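PDB 1J1I: meta cleavage compound hydrolase from Janthinobacterium, which hydrolyses a carbon-carbon bond of the meta-cleavage product formed during carbazole degradation, most likely releasing anthranilate. Local coordinates for residues I59-L62 and A63-Y66; H94-D97 and F98-M102; V236-E239 and T240-F244. All blocks are in the same frame, centred on the assembly; numbering follows the deposited sequence.

Interaction 1: residues I59-L62 and A63-Y66; sequences IPIL and ARHY
Ala63 hangs from the last turn of the short helix 59-62: its N-H reaches back to Ile59 O at 2.8 Å, nearly in line with that carbonyl, and its CB sits 3.1 Å from the same oxygen. One residue on, the regular pattern gives way. Arg64 N donates to Ile61 O at 3.3 Å, a three-residue step with the donor well above the carbonyl plane. Leu62 O then takes two backbone bonds. His65 N reaches it from above the carbonyl plane at 2.9 Å, while Tyr66 N comes in that plane at 3.0 Å, so a single oxygen serves both amides as the chain turns out of the helix. Leu62 O also lies at the edge of the Tyr66 ring, close to the ring plane. The turn belongs to the alpha/beta-hydrolase core, where it carries the chain from helix 59-62 into strand 67-71. Leu62 points away from the turn, with CG anti to its carbonyl carbon (chi1 -62°), and packs on Leu41, Val68 and Leu276, while Ala63 rests on Ala33 and Val68. Arg64 runs along the outer side of the turn. Bends at chi2 and chi3 fold its chain back over the helix and lay one face of the guanidinium over Pro60 O and Ile61 CA. Pro60 O lies 3.6 Å from Arg64 CZ, and NH2 of Arg64 stands 4.1 Å from Ile61 CG1. A water donates to Ile61 O at 3.0 Å and accepts a weak bond from Arg64 NE, a loose bridge between the guanidinium and the helix end.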
ATOM      1  N   ILE A  59       3.541  17.907  -5.608  1.00 26.73           N
ATOM      2  CA  ILE A  59       2.679  18.562  -6.583  1.00 25.31           C
ATOM      3  C   ILE A  59       3.003  18.256  -8.049  1.00 24.33           C
ATOM      4  O   ILE A  59       2.112  17.872  -8.801  1.00 21.15           O
ATOM      5  CB  ILE A  59       2.664  20.096  -6.376  1.00 23.29           C
ATOM      6  CG1 ILE A  59       2.080  20.427  -5.002  1.00 24.43           C
ATOM      7  CG2 ILE A  59       1.813  20.765  -7.456  1.00 27.11           C
ATOM      8  CD1 ILE A  59       2.226  21.885  -4.605  1.00 26.03           C
ATOM      9  N   PRO A  60       4.281  18.396  -8.467  1.00 29.10           N
ATOM     10  CA  PRO A  60       4.684  18.132  -9.855  1.00 28.92           C
ATOM     11  C   PRO A  60       4.289  16.745 -10.333  1.00 27.93           C
ATOM     12  O   PRO A  60       3.786  16.569 -11.441  1.00 29.62           O
ATOM     13  CB  PRO A  60       6.205  18.297  -9.805  1.00 31.88           C
ATOM     14  CG  PRO A  60       6.393  19.301  -8.697  1.00 35.39           C
ATOM     15  CD  PRO A  60       5.474  18.691  -7.659  1.00 30.58           C
ATOM     16  N   ILE A  61       4.530  15.758  -9.482  1.00 26.34           N
ATOM     17  CA  ILE A  61       4.221  14.381  -9.820  1.00 24.18           C
ATOM     18  C   ILE A  61       2.722  14.172 -10.007  1.00 23.36           C
ATOM     19  O   ILE A  61       2.278  13.622 -11.019  1.00 25.84           O
ATOM     20  CB  ILE A  61       4.738  13.424  -8.725  1.00 23.26           C
ATOM     21  CG1 ILE A  61       6.245  13.628  -8.530  1.00 29.24           C
ATOM     22  CG2 ILE A  61       4.445  11.988  -9.109  1.00 27.86           C
ATOM     23  CD1 ILE A  61       6.825  12.885  -7.338  1.00 25.14           C
ATOM     24  N   LEU A  62       1.937  14.615  -9.034  1.00 23.76           N
ATOM     25  CA  LEU A  62       0.495  14.451  -9.115  1.00 23.31           C
ATOM     26  C   LEU A  62      -0.102  15.264 -10.266  1.00 20.85           C
ATOM     27  O   LEU A  62      -1.023  14.813 -10.945  1.00 23.23           O
ATOM     28  CB  LEU A  62      -0.151  14.852  -7.783  1.00 23.12           C
ATOM     29  CG  LEU A  62       0.281  14.015  -6.573  1.00 24.57           C
ATOM     30  CD1 LEU A  62      -0.402  14.525  -5.319  1.00 26.49           C
ATOM     31  CD2 LEU A  62      -0.066  12.549  -6.812  1.00 32.82           C
ATOM     32  N   ALA A  63       0.446  16.453 -10.488  1.00 25.71           N
ATOM     33  CA  ALA A  63      -0.038  17.344 -11.535  1.00 25.64           C
ATOM     34  C   ALA A  63       0.085  16.774 -12.950  1.00 31.74           C
ATOM     35  O   ALA A  63      -0.480  17.319 -13.899  1.00 26.81           O
ATOM     36  CB  ALA A  63       0.684  18.685 -11.444  1.00 26.49           C
ATOM     37  N   ARG A  64       0.823  15.681 -13.098  1.00 33.17           N
ATOM     38  CA  ARG A  64       0.965  15.070 -14.412  1.00 33.69           C
ATOM     39  C   ARG A  64      -0.327  14.353 -14.785  1.00 31.96           C
ATOM     40  O   ARG A  64      -0.566  14.056 -15.957  1.00 32.14           O
ATOM     41  CB  ARG A  64       2.117  14.062 -14.417  1.00 34.06           C
ATOM     42  CG  ARG A  64       3.188  14.356 -15.452  1.00 47.85           C
ATOM     43  CD  ARG A  64       4.327  15.175 -14.869  1.00 50.22           C
ATOM     44  NE  ARG A  64       5.135  14.388 -13.939  1.00 55.66           N
ATOM     45  CZ  ARG A  64       6.256  14.820 -13.369  1.00 55.93           C
ATOM     46  NH1 ARG A  64       6.711  16.039 -13.631  1.00 54.03           N
ATOM     47  NH2 ARG A  64       6.925  14.032 -12.537  1.00 53.17           N
ATOM     48  N   HIS A  65      -1.172  14.092 -13.789  1.00 26.92           N
ATOM     49  CA  HIS A  65      -2.416  13.369 -14.031  1.00 29.39           C
ATOM     50  C   HIS A  65      -3.685  13.999 -13.460  1.00 29.02           C
ATOM     51  O   HIS A  65      -4.785  13.579 -13.812  1.00 28.37           O
ATOM     52  CB  HIS A  65      -2.284  11.948 -13.479  1.00 32.75           C
ATOM     53  CG  HIS A  65      -1.081  11.215 -13.985  1.00 42.28           C
ATOM     54  ND1 HIS A  65      -0.955  10.806 -15.294  1.00 42.06           N
ATOM     55  CD2 HIS A  65       0.063  10.844 -13.362  1.00 42.78           C
ATOM     56  CE1 HIS A  65       0.215  10.214 -15.457  1.00 45.04           C
ATOM     57  NE2 HIS A  65       0.853  10.224 -14.301  1.00 44.19           N
ATOM     58  N   TYR A  66      -3.539  14.986 -12.579  1.00 25.83           N
ATOM     59  CA  TYR A  66      -4.706  15.628 -11.971  1.00 25.03           C
ATOM     60  C   TYR A  66      -4.533  17.124 -11.770  1.00 23.06           C
ATOM     61  O   TYR A  66      -3.433  17.661 -11.899  1.00 23.87           O
ATOM     62  CB  TYR A  66      -4.999  15.024 -10.590  1.00 27.66           C
ATOM     63  CG  TYR A  66      -5.281  13.547 -10.588  1.00 26.13           C
ATOM     64  CD1 TYR A  66      -4.244  12.617 -10.522  1.00 28.91           C
ATOM     65  CD2 TYR A  66      -6.586  13.075 -10.702  1.00 21.99           C
ATOM     66  CE1 TYR A  66      -4.503  11.248 -10.575  1.00 29.14           C
ATOM     67  CE2 TYR A  66      -6.858  11.713 -10.756  1.00 29.91           C
ATOM     68  CZ  TYR A  66      -5.813  10.805 -10.695  1.00 28.77           C
ATOM     69  OH  TYR A  66      -6.082   9.461 -10.777  1.00 28.72           O
TER
HETATM   70  O   HOH W   1       3.761  11.533 -12.545  1.00 39.13           O

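Interaction 2: residues H94-D97 and F98-M102; sequences HLHD and FIKAM
Leu95 and Ile99 meet one turn apart on the buried side of helix 88-101, their CD1 methyls 4.1 Å from each other. The tight packing here also involves the backbone: Ile99 CG1 lies 3.3 Å from Leu95 O, the oxygen that accepts the Ile99 N-H. Phe98 is buried as well. With CG anti to the backbone N (chi1 174°), its ring is carried away from 94-97 and onto the sheet, where it meets Tyr30 edge-to-face and packs against Ile69 and Met71. His94 is anchored on the same flank through NE2, which is hydrogen-bonded to Thr28. Helix 88-101 thus lies against strands 17-23, 26-33 and 67-71 of the alpha/beta-hydrolase sheet, with successive i to i+4 bonds such as Lys100 N to His96 O at 3.1 Å. Toward solvent the contact is looser. Lys100 CG lies over one face of the His96 imidazole, 4.0 Å from the ring centroid and 20° off its normal, a CH-pi contact displaced toward the rim. Beyond CG the lysine bends at every torsion, which leaves NZ 4.4 Å from His96 NE2 without touching it. The ring's rotation is fixed by ND1, which donates to Asp97 OD1 at 2.8 Å; the carboxylate oxygen lies almost in the imidazole plane and is approached on its anti side. A leucine at His96 would probably leave Asp97 OD1 without this N-H and let the carboxylate turn more freely. His127 meets the ring with planes inclined at about 50°, and Leu130 touches both His96 and Lys100.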
ATOM      1  N   HIS A  94     -14.305  25.321   7.165  1.00 21.10           N
ATOM      2  CA  HIS A  94     -13.483  26.079   6.233  1.00 21.98           C
ATOM      3  C   HIS A  94     -13.185  25.269   4.976  1.00 22.32           C
ATOM      4  O   HIS A  94     -13.332  25.771   3.863  1.00 19.13           O
ATOM      5  CB  HIS A  94     -12.163  26.513   6.881  1.00 19.82           C
ATOM      6  CG  HIS A  94     -11.195  27.116   5.910  1.00 19.65           C
ATOM      7  ND1 HIS A  94      -9.998  26.518   5.583  1.00 18.82           N
ATOM      8  CD2 HIS A  94     -11.264  28.247   5.167  1.00 17.80           C
ATOM      9  CE1 HIS A  94      -9.370  27.252   4.682  1.00 20.54           C
ATOM     10  NE2 HIS A  94     -10.118  28.309   4.412  1.00 22.30           N
ATOM     11  N   LEU A  95     -12.761  24.021   5.154  1.00 23.74           N
ATOM     12  CA  LEU A  95     -12.452  23.167   4.014  1.00 18.93           C
ATOM     13  C   LEU A  95     -13.710  22.986   3.166  1.00 17.29           C
ATOM     14  O   LEU A  95     -13.649  22.994   1.935  1.00 16.52           O
ATOM     15  CB  LEU A  95     -11.915  21.814   4.492  1.00 18.24           C
ATOM     16  CG  LEU A  95     -11.637  20.746   3.427  1.00 18.00           C
ATOM     17  CD1 LEU A  95     -10.707  21.313   2.357  1.00 18.77           C
ATOM     18  CD2 LEU A  95     -10.998  19.518   4.088  1.00 19.01           C
ATOM     19  N   HIS A  96     -14.850  22.830   3.829  1.00 19.42           N
ATOM     20  CA  HIS A  96     -16.123  22.683   3.130  1.00 18.33           C
ATOM     21  C   HIS A  96     -16.382  23.917   2.265  1.00 18.73           C
ATOM     22  O   HIS A  96     -16.729  23.801   1.087  1.00 19.44           O
ATOM     23  CB  HIS A  96     -17.262  22.499   4.146  1.00 19.82           C
ATOM     24  CG  HIS A  96     -18.628  22.796   3.596  1.00 23.84           C
ATOM     25  ND1 HIS A  96     -19.108  24.080   3.455  1.00 24.07           N
ATOM     26  CD2 HIS A  96     -19.613  21.975   3.160  1.00 24.69           C
ATOM     27  CE1 HIS A  96     -20.334  24.037   2.961  1.00 26.23           C
ATOM     28  NE2 HIS A  96     -20.664  22.773   2.773  1.00 25.33           N
ATOM     29  N   ASP A  97     -16.198  25.095   2.855  1.00 18.10           N
ATOM     30  CA  ASP A  97     -16.419  26.353   2.153  1.00 20.48           C
ATOM     31  C   ASP A  97     -15.428  26.546   1.002  1.00 22.29           C
ATOM     32  O   ASP A  97     -15.796  27.044  -0.063  1.00 20.81           O
ATOM     33  CB  ASP A  97     -16.341  27.538   3.135  1.00 19.31           C
ATOM     34  CG  ASP A  97     -17.444  27.503   4.196  1.00 21.76           C
ATOM     35  OD1 ASP A  97     -18.420  26.745   4.037  1.00 19.83           O
ATOM     36  OD2 ASP A  97     -17.347  28.246   5.194  1.00 20.89           O
ATOM     37  N   PHE A  98     -14.175  26.145   1.207  1.00 20.23           N
ATOM     38  CA  PHE A  98     -13.167  26.269   0.159  1.00 19.54           C
ATOM     39  C   PHE A  98     -13.568  25.415  -1.039  1.00 19.73           C
ATOM     40  O   PHE A  98     -13.532  25.873  -2.177  1.00 21.13           O
ATOM     41  CB  PHE A  98     -11.796  25.823   0.671  1.00 20.51           C
ATOM     42  CG  PHE A  98     -10.728  25.797  -0.392  1.00 19.36           C
ATOM     43  CD1 PHE A  98     -10.331  24.594  -0.965  1.00 19.63           C
ATOM     44  CD2 PHE A  98     -10.119  26.977  -0.818  1.00 17.81           C
ATOM     45  CE1 PHE A  98      -9.340  24.555  -1.951  1.00 22.88           C
ATOM     46  CE2 PHE A  98      -9.127  26.957  -1.805  1.00 22.07           C
ATOM     47  CZ  PHE A  98      -8.734  25.738  -2.373  1.00 19.93           C
ATOM     48  N   ILE A  99     -13.949  24.170  -0.776  1.00 20.27           N
ATOM     49  CA  ILE A  99     -14.364  23.276  -1.849  1.00 19.59           C
ATOM     50  C   ILE A  99     -15.517  23.893  -2.642  1.00 21.93           C
ATOM     51  O   ILE A  99     -15.470  23.951  -3.871  1.00 20.67           O
ATOM     52  CB  ILE A  99     -14.772  21.897  -1.283  1.00 19.64           C
ATOM     53  CG1 ILE A  99     -13.520  21.174  -0.767  1.00 18.95           C
ATOM     54  CG2 ILE A  99     -15.446  21.059  -2.354  1.00 22.52           C
ATOM     55  CD1 ILE A  99     -13.808  19.905  -0.003  1.00 21.18           C
ATOM     56  N   LYS A 100     -16.539  24.369  -1.937  1.00 21.70           N
ATOM     57  CA  LYS A 100     -17.695  24.986  -2.586  1.00 20.87           C
ATOM     58  C   LYS A 100     -17.298  26.238  -3.376  1.00 21.80           C
ATOM     59  O   LYS A 100     -17.778  26.455  -4.486  1.00 20.41           O
ATOM     60  CB  LYS A 100     -18.747  25.367  -1.540  1.00 19.88           C
ATOM     61  CG  LYS A 100     -19.244  24.204  -0.697  1.00 29.68           C
ATOM     62  CD  LYS A 100     -19.909  23.139  -1.547  1.00 35.31           C
ATOM     63  CE  LYS A 100     -21.200  23.644  -2.166  1.00 44.13           C
ATOM     64  NZ  LYS A 100     -22.174  24.075  -1.129  1.00 47.53           N
ATOM     65  N   ALA A 101     -16.425  27.056  -2.794  1.00 21.77           N
ATOM     66  CA  ALA A 101     -15.971  28.288  -3.434  1.00 22.04           C
ATOM     67  C   ALA A 101     -15.134  28.032  -4.687  1.00 26.29           C
ATOM     68  O   ALA A 101     -15.075  28.877  -5.587  1.00 21.60           O
ATOM     69  CB  ALA A 101     -15.177  29.130  -2.439  1.00 20.82           C
ATOM     70  N   MET A 102     -14.470  26.881  -4.740  1.00 21.67           N
ATOM     71  CA  MET A 102     -13.658  26.542  -5.902  1.00 24.43           C
ATOM     72  C   MET A 102     -14.551  26.145  -7.076  1.00 23.24           C
ATOM     73  O   MET A 102     -15.730  25.843  -6.904  1.00 24.73           O
ATOM     74  CB  MET A 102     -12.683  25.408  -5.566  1.00 20.36           C
ATOM     75  CG  MET A 102     -11.486  25.855  -4.731  1.00 23.86           C
ATOM     76  SD  MET A 102     -10.508  27.152  -5.544  1.00 24.79           S
ATOM     77  CE  MET A 102      -9.622  26.185  -6.759  1.00 26.07           C
TER

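Interaction 3: residues V236-E239 and T240-F244; sequences VPVE and TAYKF
Tyr242 leans back over the first turn of helix 238-247, and its side chain can be followed across Val238 and Glu239. CB starts 3.3 Å from Glu239 O. CG is anti to the carbonyl carbon (chi1 -58°), which swings the ring back along the helix axis and sets its face over Val238 O, 3.8 Å below the ring centre. On the way out, CD1 passes 3.9 Å from Glu239 CA, while CE2 approaches Val238 CG2. CZ sits 3.8 Å from that same methyl, and OH at the tip is 3.6 Å from it. Across the subunit interface, the ring stacks on Tyr242 of the second subunit. Below it the helix start is fixed by Pro237 O, which accepts Thr240 N at 3.0 Å; the Thr240 hydroxyl also points to this oxygen, though its position is less certain. Val236 CG1 presses on Thr240 CB at 3.5 Å, tighter than usual carbon packing. Val236 N donates to a carboxylate oxygen of Asp233, and the Val236 side chain touches His261; Asp233 and His261 are probably catalytic. The arrangement is the helix start of a beta-alpha-beta unit in the alpha/beta-hydrolase fold, leading directly from the loop of the likely catalytic acid.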
ATOM      1  N   VAL A 236       2.205   9.545  15.459  1.00 33.45           N
ATOM      2  CA  VAL A 236       1.091   8.627  15.242  1.00 30.77           C
ATOM      3  C   VAL A 236       1.666   7.228  15.050  1.00 25.58           C
ATOM      4  O   VAL A 236       2.188   6.906  13.983  1.00 32.55           O
ATOM      5  CB  VAL A 236       0.277   9.008  13.987  1.00 33.10           C
ATOM      6  CG1 VAL A 236      -0.779   7.943  13.702  1.00 25.07           C
ATOM      7  CG2 VAL A 236      -0.378  10.362  14.188  1.00 32.64           C
ATOM      8  N   PRO A 237       1.574   6.375  16.083  1.00 25.34           N
ATOM      9  CA  PRO A 237       2.091   5.002  16.026  1.00 28.62           C
ATOM     10  C   PRO A 237       1.512   4.225  14.848  1.00 31.40           C
ATOM     11  O   PRO A 237       0.392   4.495  14.414  1.00 26.49           O
ATOM     12  CB  PRO A 237       1.658   4.410  17.366  1.00 32.48           C
ATOM     13  CG  PRO A 237       1.585   5.614  18.266  1.00 38.75           C
ATOM     14  CD  PRO A 237       0.928   6.635  17.380  1.00 31.77           C
ATOM     15  N   VAL A 238       2.269   3.255  14.342  1.00 28.27           N
ATOM     16  CA  VAL A 238       1.803   2.459  13.213  1.00 30.14           C
ATOM     17  C   VAL A 238       0.521   1.700  13.557  1.00 28.05           C
ATOM     18  O   VAL A 238      -0.317   1.460  12.684  1.00 29.15           O
ATOM     19  CB  VAL A 238       2.895   1.459  12.734  1.00 31.43           C
ATOM     20  CG1 VAL A 238       3.187   0.433  13.811  1.00 35.43           C
ATOM     21  CG2 VAL A 238       2.447   0.780  11.456  1.00 30.43           C
ATOM     22  N   GLU A 239       0.359   1.331  14.827  1.00 28.05           N
ATOM     23  CA  GLU A 239      -0.841   0.615  15.254  1.00 29.75           C
ATOM     24  C   GLU A 239      -2.097   1.433  14.928  1.00 29.14           C
ATOM     25  O   GLU A 239      -3.173   0.872  14.715  1.00 28.18           O
ATOM     26  CB  GLU A 239      -0.801   0.335  16.761  1.00 37.17           C
ATOM     27  CG  GLU A 239       0.291  -0.622  17.223  1.00 46.33           C
ATOM     28  CD  GLU A 239       1.691  -0.084  16.989  1.00 46.38           C
ATOM     29  OE1 GLU A 239       1.930   1.106  17.288  1.00 43.35           O
ATOM     30  OE2 GLU A 239       2.554  -0.851  16.516  1.00 54.06           O
ATOM     31  N   THR A 240      -1.951   2.757  14.895  1.00 28.05           N
ATOM     32  CA  THR A 240      -3.069   3.658  14.591  1.00 28.55           C
ATOM     33  C   THR A 240      -3.633   3.376  13.209  1.00 27.13           C
ATOM     34  O   THR A 240      -4.842   3.462  12.992  1.00 26.06           O
ATOM     35  CB  THR A 240      -2.644   5.141  14.587  1.00 33.02           C
ATOM     36  OG1 THR A 240      -1.907   5.439  15.776  1.00 34.81           O
ATOM     37  CG2 THR A 240      -3.881   6.044  14.520  1.00 30.07           C
ATOM     38  N   ALA A 241      -2.745   3.075  12.265  1.00 27.29           N
ATOM     39  CA  ALA A 241      -3.159   2.776  10.901  1.00 24.98           C
ATOM     40  C   ALA A 241      -4.005   1.509  10.915  1.00 24.16           C
ATOM     41  O   ALA A 241      -5.046   1.428  10.254  1.00 24.51           O
ATOM     42  CB  ALA A 241      -1.933   2.582  10.008  1.00 20.17           C
ATOM     43  N   TYR A 242      -3.556   0.519  11.680  1.00 23.20           N
ATOM     44  CA  TYR A 242      -4.271  -0.744  11.765  1.00 21.38           C
ATOM     45  C   TYR A 242      -5.671  -0.502  12.324  1.00 23.34           C
ATOM     46  O   TYR A 242      -6.630  -1.157  11.913  1.00 23.24           O
ATOM     47  CB  TYR A 242      -3.490  -1.736  12.640  1.00 26.31           C
ATOM     48  CG  TYR A 242      -2.075  -2.010  12.141  1.00 25.50           C
ATOM     49  CD1 TYR A 242      -1.103  -2.531  12.993  1.00 32.46           C
ATOM     50  CD2 TYR A 242      -1.707  -1.726  10.823  1.00 23.06           C
ATOM     51  CE1 TYR A 242       0.206  -2.758  12.548  1.00 28.43           C
ATOM     52  CE2 TYR A 242      -0.401  -1.950  10.368  1.00 27.60           C
ATOM     53  CZ  TYR A 242       0.548  -2.465  11.239  1.00 27.22           C
ATOM     54  OH  TYR A 242       1.839  -2.686  10.801  1.00 29.70           O
ATOM     55  N   LYS A 243      -5.795   0.445  13.253  1.00 22.99           N
ATOM     56  CA  LYS A 243      -7.106   0.743  13.815  1.00 21.97           C
ATOM     57  C   LYS A 243      -7.972   1.456  12.771  1.00 19.25           C
ATOM     58  O   LYS A 243      -9.163   1.174  12.658  1.00 19.35           O
ATOM     59  CB  LYS A 243      -6.978   1.593  15.082  1.00 27.19           C
ATOM     60  CG  LYS A 243      -8.285   1.712  15.854  1.00 34.16           C
ATOM     61  CD  LYS A 243      -8.088   2.425  17.188  1.00 46.90           C
ATOM     62  CE  LYS A 243      -9.361   2.394  18.025  1.00 46.99           C
ATOM     63  NZ  LYS A 243      -9.170   3.053  19.349  1.00 50.07           N
ATOM     64  N   PHE A 244      -7.382   2.378  12.011  1.00 19.11           N
ATOM     65  CA  PHE A 244      -8.129   3.078  10.959  1.00 20.39           C
ATOM     66  C   PHE A 244      -8.639   2.045   9.956  1.00 20.52           C
ATOM     67  O   PHE A 244      -9.772   2.126   9.480  1.00 16.08           O
ATOM     68  CB  PHE A 244      -7.241   4.072  10.202  1.00 20.28           C
ATOM     69  CG  PHE A 244      -7.153   5.435  10.833  1.00 21.86           C
ATOM     70  CD1 PHE A 244      -5.923   5.957  11.209  1.00 21.24           C
ATOM     71  CD2 PHE A 244      -8.295   6.210  11.020  1.00 25.92           C
ATOM     72  CE1 PHE A 244      -5.824   7.235  11.768  1.00 26.31           C
ATOM     73  CE2 PHE A 244      -8.208   7.490  11.577  1.00 23.00           C
ATOM     74  CZ  PHE A 244      -6.971   8.002  11.951  1.00 27.61           C
TER

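Along the chain the three contacts come in series, all within the alpha/beta-hydrolase fold and all beside its one mixed sheet. Interaction 1 leads into strand 67-71, interaction 2 lies on helix 88-101 before strand 108-113, and interaction 3 opens the helix between strands 225-230 and 251-256. Interactions 1 and 2 have centres 21 Å apart, yet both rest on strands 26-33 and 67-71. Interaction 3 is 28 Å from interaction 1 and 29 Å from interaction 2, centre to centre, and lies across the chain's centre from the latter. No two of them touch; of the three, interaction 3 alone adjoins probable catalytic residues and reaches the second subunit.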